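Local atomic coordinates of mosquitocidal toxin (Bacillus sphaericus, PDB entry 2CB4), a protein that probably transfers ADP-ribose from NAD to target proteins, this chain being the catalytic domain of a larger mosquito-killing toxin. Residues R77-R83 and I150-I156; I89-F94 and G186-I192; A146-I150 and Y198-E202; I192-Y196 and T217-G223. The protein carries 1 engineered substitution. All coordinates share one frame; numbering follows the deposited sequence.

Contact 1: R77-R83 and I150-I156; sequences RLLRWDR and IIYRYEI
R77 and E155 carry the charged contact between the antiparallel strands 78-82 and 150-156. NE of R77 sits 2.8 Å from OE2 of E155, nearly straight at 173°, in the guanidinium plane and on the anti lone pair; the guanidinium and carboxylate planes stand 89° apart. E155 is shared: R193 bridges to OE2 and S194 OG bonds to OE1, while NH1 of R77 turns to E137. NH2 of R77 and NH2 of R153 come within 3.3 Å as two donors, and a water accepts from both, weakly from R153. Six backbone hydrogen bonds, at L78/I156, R80/Y154 and D82/Y152, satisfy the facing amides and carbonyls. The R153 chain leaves anti to its nitrogen (chi1 -162°) and lays CG 3.6 Å above the W81 six-membered ring, over its centre; L79 CD2 covers one face of the R153 guanidinium. R83 NH1 makes a weak 3.0 Å bond to I150 O beside a stronger one to N148 O, and D243 and D258 form salt bridges with NH1 and NE. R80 gives NE and NH2 to OD2 of D82, and D256 takes R80 as well. R80 lies where R-S-E ADP-ribosyltransferases keep their strand arginine, consistent with a place at the NAD site. R77, R80 and R83 thus have carboxylate partners, R153 a weak bond to water; this network probably offsets much of the buried charge.

Contact 2: I89-F94 and G186-I192; sequences IFLNGF and GIRPEFI
I192 pushes its side chain into a corner formed by I89, F90 and F94, and its two branches meet different partners. CD1, at the end of the longer branch, lies 3.5 Å from I89 CG2 and equally 3.5 Å from F94 CE2, so it sits where the helix residue and the ring come together. The shorter branch, CG2, meets the edge of the F90 ring at CE1, 3.8 Å off. With chi1 of I192 at -42°, CG1 lies beside the backbone nitrogen and CG2 anti to it, so the two branches diverge, CD1 to F94 and CG2 to F90. I89 CG2 also stands 3.4 Å above one face of the F94 ring, displaced toward its rim, while I187 CD1 comes to that ring obliquely.

P189 packs along the C-terminal end of helix 89-92: its CB is 3.4 Å from F90 O, and its CD is 3.6 Å from G93 CA. G93, with positive phi (78°), is where the chain leaves the helix. F94 and I187 then form a single antiparallel bridge, F94 N to I187 O at 2.8 Å and I187 N to F94 O at 3.0 Å.

The loop between strands 180-184 and 192-199 thus closes over the end of helix 86-92. F94 meets Y154 edge-to-face and touches R80 and D82 of strand 78-82, F90 meets W232 edge-to-face, and L91 packs on F257 of a second subunit.

Contact 3: A146-I150 and Y198-E202; sequences ANNNI and YHNGE
Side-by-side packing of I150 with H199, at the end of two neighbouring strands of the central sheet, where strand 150-156 begins and strand 192-199 finishes, joins the loop leading into the first to the turn after the second. The two side chains point the same way, and I150 CG1 lies over one face of the imidazole, 4.1 Å from its centroid and 27° off the normal. NE2 of H199 hydrogen-bonds to E197. The pair is a non-hydrogen-bonded antiparallel bridge.

Just beyond it the chain reverses in a type I' beta turn from H199 to E202, a tight hairpin between strands 192-199 and 202-208, closed by H199 N to E202 O and E202 N to H199 O. N149 O receives the N-H of N200 at 2.8 Å, with the donor tilted 23° from the carbonyl plane, and N147 O lies 3.1 Å from N200 CA in a CA-H...O contact. One water bridges the two backbones: it donates to A146 O at 2.7 Å and to N149 O at 2.8 Å, and accepts from G201 N at 2.8 Å. N149 O is therefore gripped by both the turn amide and the water. N148 and N149 also pack on H233 of a third subunit.

Contact 4: I192-Y196 and T217-G223; sequences IRSTY and TLNDVSG
The guanidinium of R193 meets T217 OG1 at its edge, in its plane, while V221 N lies over one of its faces. NH1 makes the bond, 3.1 Å to T217 OG1 at 151°. The ring of Y196, the second flat group, presents its edge to S222 O. Its hydroxyl donates to that carbonyl at 2.7 Å, from well above the carbonyl plane (51° out of it), so no lone pair is being followed.

Between these polar ends the contact is mostly van der Waals packing. R193 starts out anti to its backbone nitrogen (chi1 -173°) and bends at chi3, which brings the flat end round to T217. On the way CG runs past L218 CD2 at 3.7 Å, the two chains heading opposite ways, and NE lies 3.5 Å from V221 CG2. The other methyl of V221, CG1, sits 3.7 Å from S194 OG. V221 thus wedges between R193 and S194, CG2 mainly against R193 and CG1 against S194, and V221 and L218 also touch I208 of strand 202-208.

NH2 of R193 forms a salt bridge with E155 of strand 150-156, whose other oxygen takes S194 OG. T217 OG1 is engaged with N214 O as well. The carboxylate of D220 is 4.6 Å from NH1 of R193, measured to OD2, well out of the guanidinium plane and beyond a salt bridge. The chemistry implies that R193 links the buried strand to the loop carrying the 3-10 segment 217-220, its charge probably met mainly by E155, with D220 probably adding a weaker attraction.

In the fold
Contact 1 is the hub: its centre lies 11 Å from that of contact 2, 13 Å from contact 3 and 12 Å from contact 4. Strands 150-156 and 192-199 are neighbours in the sheet, and E155 OE2 meets R193 NH2 at 2.9 Å, so contacts 1 and 4 share one charge cluster. Contacts 2 and 4 share I192, and contacts 1 and 3 share I150. F94 CD1 of contact 2 packs 3.6 Å from R80 NE of contact 1, the arginine that probably belongs to the NAD site. Contacts 2 and 3 do not touch: their centres are 22 Å apart and their nearest atoms about 11 Å.

Contact 1: R77-R83 and I150-I156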
# COMPACT_ATOMS: atom_id res chain seq x y z
N ARG A 77 17.96 -31.20 33.72
CA ARG A 77 18.73 -30.67 32.61
C ARG A 77 18.05 -31.01 31.28
O ARG A 77 17.85 -32.20 30.93
CB ARG A 77 20.14 -31.24 32.64
CG ARG A 77 21.07 -30.62 31.61
CD ARG A 77 22.49 -31.00 31.92
NE ARG A 77 23.44 -30.46 30.95
CZ ARG A 77 23.99 -31.16 29.97
NH1 ARG A 77 23.72 -32.45 29.84
NH2 ARG A 77 24.85 -30.58 29.14
N LEU A 78 17.67 -29.95 30.56
CA LEU A 78 16.99 -30.10 29.27
C LEU A 78 17.89 -29.64 28.12
O LEU A 78 18.81 -28.83 28.29
CB LEU A 78 15.68 -29.30 29.26
CG LEU A 78 14.69 -29.62 30.37
CD1 LEU A 78 13.57 -28.57 30.37
CD2 LEU A 78 14.12 -31.02 30.11
N LEU A 79 17.61 -30.18 26.94
CA LEU A 79 18.38 -29.87 25.75
C LEU A 79 17.46 -29.52 24.60
O LEU A 79 16.35 -30.04 24.49
CB LEU A 79 19.24 -31.09 25.33
CG LEU A 79 20.19 -31.71 26.35
CD1 LEU A 79 20.76 -32.99 25.73
CD2 LEU A 79 21.31 -30.72 26.72
N ARG A 80 17.96 -28.67 23.72
CA ARG A 80 17.22 -28.31 22.51
C ARG A 80 18.17 -28.13 21.34
O ARG A 80 19.09 -27.33 21.39
CB ARG A 80 16.35 -27.05 22.68
CG ARG A 80 15.72 -26.71 21.38
CD ARG A 80 14.57 -25.75 21.49
NE ARG A 80 14.24 -25.27 20.16
CZ ARG A 80 13.19 -25.65 19.44
NH1 ARG A 80 12.29 -26.50 19.92
NH2 ARG A 80 13.03 -25.15 18.23
N TRP A 81 17.93 -28.90 20.28
CA TRP A 81 18.71 -28.84 19.05
C TRP A 81 18.07 -27.74 18.23
O TRP A 81 16.86 -27.75 18.00
CB TRP A 81 18.57 -30.15 18.28
CG TRP A 81 19.29 -31.28 18.98
CD1 TRP A 81 18.73 -32.26 19.79
CD2 TRP A 81 20.69 -31.58 18.89
NE1 TRP A 81 19.71 -33.11 20.23
CE2 TRP A 81 20.92 -32.73 19.71
CE3 TRP A 81 21.78 -30.96 18.26
CZ2 TRP A 81 22.20 -33.29 19.87
CZ3 TRP A 81 23.05 -31.54 18.40
CH2 TRP A 81 23.24 -32.70 19.19
N ASP A 82 18.88 -26.79 17.76
CA ASP A 82 18.35 -25.67 16.98
C ASP A 82 19.40 -25.18 16.00
O ASP A 82 20.61 -25.15 16.32
CB ASP A 82 17.90 -24.52 17.92
CG ASP A 82 16.74 -23.70 17.35
OD1 ASP A 82 16.93 -23.05 16.31
OD2 ASP A 82 15.62 -23.68 17.93
N ARG A 83 18.96 -24.79 14.80
CA ARG A 83 19.88 -24.28 13.78
C ARG A 83 20.20 -22.79 14.00
O ARG A 83 21.15 -22.29 13.43
CB ARG A 83 19.34 -24.52 12.34
CG ARG A 83 19.11 -26.01 11.95
CD ARG A 83 20.36 -26.62 11.34
NE ARG A 83 20.33 -28.08 11.20
CZ ARG A 83 21.39 -28.79 10.82
NH1 ARG A 83 22.49 -28.17 10.50
NH2 ARG A 83 21.37 -30.10 10.76
N ILE A 150 25.92 -26.75 10.31
CA ILE A 150 25.98 -26.14 11.63
C ILE A 150 24.69 -26.29 12.43
O ILE A 150 23.61 -25.87 12.00
CB ILE A 150 26.26 -24.61 11.49
CG1 ILE A 150 27.51 -24.39 10.63
CG2 ILE A 150 26.37 -23.93 12.88
CD1 ILE A 150 27.78 -22.92 10.30
N ILE A 151 24.82 -26.87 13.62
CA ILE A 151 23.67 -27.04 14.50
C ILE A 151 24.12 -26.75 15.93
O ILE A 151 25.31 -26.92 16.29
CB ILE A 151 23.02 -28.46 14.33
CG1 ILE A 151 21.63 -28.47 14.99
CG2 ILE A 151 23.94 -29.56 14.88
CD1 ILE A 151 20.79 -29.65 14.62
N TYR A 152 23.18 -26.29 16.74
CA TYR A 152 23.45 -25.97 18.14
C TYR A 152 22.66 -26.89 19.07
O TYR A 152 21.53 -27.27 18.76
CB TYR A 152 23.05 -24.50 18.41
CG TYR A 152 23.87 -23.51 17.60
CD1 TYR A 152 25.07 -22.97 18.11
CD2 TYR A 152 23.49 -23.17 16.29
CE1 TYR A 152 25.84 -22.12 17.35
CE2 TYR A 152 24.29 -22.32 15.51
CZ TYR A 152 25.46 -21.80 16.05
OH TYR A 152 26.25 -20.93 15.32
N ARG A 153 23.25 -27.23 20.20
CA ARG A 153 22.57 -28.02 21.22
C ARG A 153 22.54 -27.14 22.47
O ARG A 153 23.55 -27.00 23.16
CB ARG A 153 23.31 -29.33 21.51
CG ARG A 153 22.41 -30.39 22.22
CD ARG A 153 23.29 -31.53 22.70
NE ARG A 153 23.88 -31.17 23.96
CZ ARG A 153 24.35 -32.03 24.84
NH1 ARG A 153 24.33 -33.32 24.59
NH2 ARG A 153 24.83 -31.58 25.98
N TYR A 154 21.40 -26.52 22.71
CA TYR A 154 21.24 -25.63 23.85
C TYR A 154 20.92 -26.40 25.12
O TYR A 154 20.16 -27.39 25.08
CB TYR A 154 20.13 -24.58 23.57
CG TYR A 154 20.53 -23.58 22.50
CD1 TYR A 154 21.17 -22.39 22.86
CD2 TYR A 154 20.30 -23.83 21.12
CE1 TYR A 154 21.56 -21.46 21.89
CE2 TYR A 154 20.69 -22.89 20.14
CZ TYR A 154 21.33 -21.72 20.55
OH TYR A 154 21.74 -20.81 19.64
N GLU A 155 21.49 -25.92 26.23
CA GLU A 155 21.32 -26.47 27.58
C GLU A 155 20.40 -25.53 28.36
O GLU A 155 20.66 -24.34 28.51
CB GLU A 155 22.66 -26.60 28.29
CG GLU A 155 22.57 -27.11 29.72
CD GLU A 155 23.86 -26.89 30.48
OE1 GLU A 155 24.45 -25.79 30.37
OE2 GLU A 155 24.32 -27.84 31.14
N ILE A 156 19.31 -26.10 28.85
CA ILE A 156 18.27 -25.34 29.54
C ILE A 156 17.92 -25.88 30.95
O ILE A 156 17.91 -27.10 31.19
CB ILE A 156 16.97 -25.43 28.66
CG1 ILE A 156 17.25 -24.89 27.24
CG2 ILE A 156 15.75 -24.78 29.33
CD1 ILE A 156 16.43 -25.53 26.16
O HOH W 1 27.00 -32.08 27.56
O HOH W 2 22.73 -23.36 11.34

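Contact 2: I89-F94 and G186-I192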
# COMPACT_ATOMS: atom_id res chain seq x y z
N ILE A 89 19.17 -16.74 19.83
CA ILE A 89 18.69 -17.45 21.01
C ILE A 89 19.01 -16.88 22.40
O ILE A 89 18.10 -16.80 23.25
CB ILE A 89 19.00 -18.99 20.94
CG1 ILE A 89 18.51 -19.58 19.58
CG2 ILE A 89 18.42 -19.73 22.17
CD1 ILE A 89 17.03 -19.29 19.27
N PHE A 90 20.26 -16.47 22.64
CA PHE A 90 20.63 -15.91 23.95
C PHE A 90 20.04 -14.51 24.12
O PHE A 90 20.02 -13.96 25.21
CB PHE A 90 22.15 -15.83 24.15
CG PHE A 90 22.81 -17.16 24.44
CD1 PHE A 90 22.06 -18.30 24.61
CD2 PHE A 90 24.19 -17.26 24.52
CE1 PHE A 90 22.68 -19.52 24.85
CE2 PHE A 90 24.80 -18.49 24.76
CZ PHE A 90 24.04 -19.60 24.94
N LEU A 91 19.56 -13.93 23.02
CA LEU A 91 18.96 -12.61 23.08
C LEU A 91 17.44 -12.71 23.23
O LEU A 91 16.84 -12.00 24.02
CB LEU A 91 19.30 -11.83 21.82
CG LEU A 91 18.61 -10.45 21.71
CD1 LEU A 91 19.12 -9.47 22.77
CD2 LEU A 91 18.77 -9.82 20.32
N ASN A 92 16.82 -13.59 22.45
CA ASN A 92 15.37 -13.73 22.40
C ASN A 92 14.75 -14.94 23.10
O ASN A 92 13.55 -14.96 23.30
CB ASN A 92 14.95 -13.81 20.91
CG ASN A 92 15.29 -12.57 20.15
OD1 ASN A 92 14.87 -11.47 20.50
ND2 ASN A 92 16.08 -12.72 19.10
N GLY A 93 15.56 -15.95 23.38
CA GLY A 93 15.10 -17.19 23.97
C GLY A 93 14.45 -18.04 22.87
O GLY A 93 14.67 -17.82 21.67
N PHE A 94 13.62 -18.98 23.28
CA PHE A 94 12.90 -19.81 22.32
C PHE A 94 11.47 -19.33 22.26
O PHE A 94 10.67 -19.62 23.16
CB PHE A 94 12.98 -21.27 22.70
CG PHE A 94 14.36 -21.84 22.57
CD1 PHE A 94 14.97 -21.95 21.31
CD2 PHE A 94 15.08 -22.25 23.70
CE1 PHE A 94 16.26 -22.48 21.19
CE2 PHE A 94 16.37 -22.76 23.59
CZ PHE A 94 16.96 -22.88 22.32
N GLY A 186 6.91 -21.04 25.11
CA GLY A 186 8.35 -20.99 24.94
C GLY A 186 9.16 -20.82 26.22
O GLY A 186 8.64 -21.01 27.33
N ILE A 187 10.43 -20.47 26.04
CA ILE A 187 11.41 -20.33 27.11
C ILE A 187 12.23 -19.04 26.96
O ILE A 187 12.85 -18.80 25.93
CB ILE A 187 12.38 -21.54 27.00
CG1 ILE A 187 11.59 -22.85 26.93
CG2 ILE A 187 13.46 -21.53 28.10
CD1 ILE A 187 12.40 -24.05 26.47
N ARG A 188 12.26 -18.21 28.01
CA ARG A 188 13.04 -16.98 27.99
C ARG A 188 14.54 -17.27 28.04
O ARG A 188 14.95 -18.31 28.55
CB ARG A 188 12.58 -16.10 29.14
CG ARG A 188 11.13 -15.64 28.93
CD ARG A 188 10.75 -14.53 29.90
NE ARG A 188 11.04 -14.87 31.30
CZ ARG A 188 10.22 -15.54 32.11
NH1 ARG A 188 9.06 -15.98 31.66
NH2 ARG A 188 10.57 -15.78 33.36
N PRO A 189 15.38 -16.37 27.51
CA PRO A 189 16.83 -16.63 27.44
C PRO A 189 17.56 -16.83 28.76
O PRO A 189 18.63 -17.47 28.81
CB PRO A 189 17.37 -15.40 26.68
CG PRO A 189 16.33 -14.34 26.85
CD PRO A 189 15.02 -15.06 26.91
N GLU A 190 17.03 -16.28 29.84
CA GLU A 190 17.69 -16.43 31.15
C GLU A 190 17.68 -17.87 31.68
O GLU A 190 18.37 -18.19 32.62
CB GLU A 190 17.16 -15.41 32.19
CG GLU A 190 15.68 -15.60 32.59
CD GLU A 190 14.74 -14.77 31.77
OE1 GLU A 190 15.11 -14.39 30.63
OE2 GLU A 190 13.61 -14.50 32.26
N PHE A 191 16.92 -18.74 31.03
CA PHE A 191 16.85 -20.17 31.38
C PHE A 191 17.75 -21.04 30.49
O PHE A 191 17.75 -22.28 30.61
CB PHE A 191 15.40 -20.64 31.29
CG PHE A 191 14.49 -19.89 32.21
CD1 PHE A 191 14.80 -19.82 33.59
CD2 PHE A 191 13.39 -19.19 31.73
CE1 PHE A 191 13.99 -19.09 34.46
CE2 PHE A 191 12.59 -18.45 32.60
CZ PHE A 191 12.91 -18.39 33.97
N ILE A 192 18.50 -20.40 29.60
CA ILE A 192 19.40 -21.09 28.68
C ILE A 192 20.80 -20.81 29.16
O ILE A 192 21.29 -19.68 29.11
CB ILE A 192 19.17 -20.66 27.20
CG1 ILE A 192 17.66 -20.54 26.91
CG2 ILE A 192 19.86 -21.62 26.24
CD1 ILE A 192 17.31 -20.04 25.50

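Contact 3: A146-I150 and Y198-E202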
# COMPACT_ATOMS: atom_id res chain seq x y z
N ALA A 146 21.88 -33.93 12.28
CA ALA A 146 22.88 -33.37 13.18
C ALA A 146 24.34 -33.31 12.70
O ALA A 146 25.10 -32.42 13.12
CB ALA A 146 22.77 -34.02 14.59
N ASN A 147 24.73 -34.25 11.85
CA ASN A 147 26.11 -34.31 11.34
C ASN A 147 26.31 -33.39 10.13
O ASN A 147 27.40 -33.29 9.60
CB ASN A 147 26.43 -35.76 10.90
CG ASN A 147 26.96 -36.63 12.06
OD1 ASN A 147 27.05 -37.85 11.92
ND2 ASN A 147 27.35 -36.01 13.17
N ASN A 148 25.23 -32.76 9.68
CA ASN A 148 25.26 -31.89 8.51
C ASN A 148 25.28 -30.43 8.88
O ASN A 148 24.40 -29.93 9.62
CB ASN A 148 24.02 -32.16 7.61
CG ASN A 148 23.86 -33.66 7.28
OD1 ASN A 148 22.94 -34.33 7.77
ND2 ASN A 148 24.82 -34.21 6.55
N ASN A 149 26.28 -29.74 8.34
CA ASN A 149 26.42 -28.32 8.54
C ASN A 149 26.53 -27.89 9.99
O ASN A 149 27.18 -28.57 10.80
CB ASN A 149 25.33 -27.57 7.76
CG ASN A 149 25.26 -28.01 6.28
OD1 ASN A 149 24.29 -28.61 5.84
ND2 ASN A 149 26.32 -27.75 5.55
N ILE A 150 25.92 -26.75 10.31
CA ILE A 150 25.98 -26.14 11.63
C ILE A 150 24.69 -26.29 12.43
O ILE A 150 23.61 -25.87 12.00
CB ILE A 150 26.26 -24.61 11.49
CG1 ILE A 150 27.51 -24.39 10.63
CG2 ILE A 150 26.37 -23.93 12.88
CD1 ILE A 150 27.78 -22.92 10.30
N TYR A 198 28.11 -27.08 16.83
CA TYR A 198 28.69 -28.21 16.05
C TYR A 198 28.78 -27.82 14.59
O TYR A 198 27.86 -27.20 14.05
CB TYR A 198 27.74 -29.42 16.08
CG TYR A 198 27.60 -30.11 17.41
CD1 TYR A 198 28.47 -31.13 17.78
CD2 TYR A 198 26.56 -29.79 18.29
CE1 TYR A 198 28.35 -31.79 19.01
CE2 TYR A 198 26.42 -30.47 19.52
CZ TYR A 198 27.31 -31.48 19.87
OH TYR A 198 27.19 -32.16 21.07
N HIS A 199 29.87 -28.25 13.94
CA HIS A 199 30.06 -28.06 12.48
C HIS A 199 30.35 -29.47 12.01
O HIS A 199 31.30 -30.11 12.50
CB HIS A 199 31.28 -27.17 12.16
CG HIS A 199 31.09 -25.73 12.53
ND1 HIS A 199 31.98 -24.74 12.16
CD2 HIS A 199 30.13 -25.12 13.27
CE1 HIS A 199 31.57 -23.58 12.65
NE2 HIS A 199 30.45 -23.78 13.32
N ASN A 200 29.51 -30.00 11.13
CA ASN A 200 29.67 -31.37 10.62
C ASN A 200 29.69 -32.43 11.71
O ASN A 200 30.40 -33.45 11.57
CB ASN A 200 30.92 -31.54 9.76
CG ASN A 200 31.13 -30.41 8.81
OD1 ASN A 200 32.26 -30.08 8.46
ND2 ASN A 200 30.04 -29.78 8.40
N GLY A 201 28.94 -32.21 12.80
CA GLY A 201 28.85 -33.19 13.87
C GLY A 201 29.97 -33.12 14.86
O GLY A 201 30.04 -33.96 15.76
N GLU A 202 30.83 -32.12 14.72
CA GLU A 202 31.99 -31.89 15.62
C GLU A 202 31.85 -30.59 16.39
O GLU A 202 31.52 -29.56 15.81
CB GLU A 202 33.29 -31.84 14.80
CG GLU A 202 33.60 -33.14 14.04
CD GLU A 202 33.70 -34.36 14.97
OE1 GLU A 202 34.49 -34.33 15.94
OE2 GLU A 202 32.98 -35.36 14.73
O HOH W 3 26.81 -30.38 12.84

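Contact 4: I192-Y196 and T217-G223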
# COMPACT_ATOMS: atom_id res chain seq x y z
N ILE A 192 18.50 -20.40 29.60
CA ILE A 192 19.40 -21.09 28.68
C ILE A 192 20.80 -20.81 29.16
O ILE A 192 21.29 -19.68 29.11
CB ILE A 192 19.17 -20.66 27.20
CG1 ILE A 192 17.66 -20.54 26.91
CG2 ILE A 192 19.86 -21.62 26.24
CD1 ILE A 192 17.31 -20.04 25.50
N ARG A 193 21.44 -21.86 29.68
CA ARG A 193 22.75 -21.71 30.26
C ARG A 193 23.92 -21.68 29.29
O ARG A 193 24.89 -20.95 29.49
CB ARG A 193 23.01 -22.80 31.32
CG ARG A 193 24.34 -22.53 32.07
CD ARG A 193 24.44 -23.28 33.36
NE ARG A 193 24.74 -24.68 33.12
CZ ARG A 193 24.91 -25.58 34.08
NH1 ARG A 193 24.82 -25.23 35.34
NH2 ARG A 193 25.17 -26.84 33.76
N SER A 194 23.86 -22.52 28.27
CA SER A 194 24.96 -22.60 27.33
C SER A 194 24.50 -23.28 26.06
O SER A 194 23.36 -23.72 25.93
CB SER A 194 26.09 -23.45 27.97
OG SER A 194 25.68 -24.82 28.16
N THR A 195 25.43 -23.42 25.13
CA THR A 195 25.14 -24.16 23.91
C THR A 195 26.43 -24.68 23.30
O THR A 195 27.49 -24.08 23.46
CB THR A 195 24.29 -23.36 22.86
OG1 THR A 195 23.79 -24.27 21.87
CG2 THR A 195 25.12 -22.28 22.15
N TYR A 196 26.34 -25.81 22.63
CA TYR A 196 27.47 -26.38 21.91
C TYR A 196 27.23 -26.00 20.46
O TYR A 196 26.13 -26.22 19.94
CB TYR A 196 27.43 -27.90 21.91
CG TYR A 196 27.83 -28.54 23.19
CD1 TYR A 196 28.53 -27.83 24.15
CD2 TYR A 196 27.52 -29.85 23.44
CE1 TYR A 196 28.90 -28.42 25.35
CE2 TYR A 196 27.90 -30.47 24.62
CZ TYR A 196 28.59 -29.74 25.57
OH TYR A 196 28.94 -30.36 26.75
N THR A 217 26.60 -21.15 38.75
CA THR A 217 26.78 -22.50 38.18
C THR A 217 27.48 -22.50 36.81
O THR A 217 27.74 -23.57 36.26
CB THR A 217 25.45 -23.23 38.03
OG1 THR A 217 24.67 -22.58 37.01
CG2 THR A 217 24.66 -23.23 39.37
N LEU A 218 27.80 -21.33 36.26
CA LEU A 218 28.43 -21.26 34.93
C LEU A 218 29.68 -22.12 34.76
O LEU A 218 29.94 -22.67 33.68
CB LEU A 218 28.62 -19.82 34.43
CG LEU A 218 27.32 -18.99 34.31
CD1 LEU A 218 27.61 -17.57 33.85
CD2 LEU A 218 26.30 -19.66 33.43
N ASN A 219 30.44 -22.27 35.83
CA ASN A 219 31.66 -23.08 35.77
C ASN A 219 31.39 -24.58 35.69
O ASN A 219 32.29 -25.35 35.41
CB ASN A 219 32.59 -22.77 36.94
CG ASN A 219 33.34 -21.48 36.73
OD1 ASN A 219 33.33 -20.60 37.59
ND2 ASN A 219 33.95 -21.33 35.56
N ASP A 220 30.14 -24.97 35.92
CA ASP A 220 29.77 -26.38 35.86
C ASP A 220 29.52 -26.83 34.42
O ASP A 220 29.28 -28.02 34.18
CB ASP A 220 28.51 -26.67 36.69
CG ASP A 220 28.68 -26.34 38.16
OD1 ASP A 220 29.83 -26.26 38.65
OD2 ASP A 220 27.63 -26.16 38.82
N VAL A 221 29.51 -25.89 33.48
CA VAL A 221 29.27 -26.24 32.10
C VAL A 221 30.44 -27.12 31.62
O VAL A 221 31.63 -26.75 31.69
CB VAL A 221 29.07 -25.00 31.17
CG1 VAL A 221 29.02 -25.44 29.70
CG2 VAL A 221 27.83 -24.21 31.58
N SER A 222 30.07 -28.30 31.17
CA SER A 222 31.01 -29.31 30.71
C SER A 222 31.20 -29.35 29.19
O SER A 222 30.37 -28.86 28.42
CB SER A 222 30.52 -30.71 31.16
OG SER A 222 29.13 -30.91 30.85
N GLY A 223 32.27 -30.01 28.77
CA GLY A 223 32.56 -30.20 27.38
C GLY A 223 33.95 -30.80 27.30
O GLY A 223 34.64 -30.91 28.33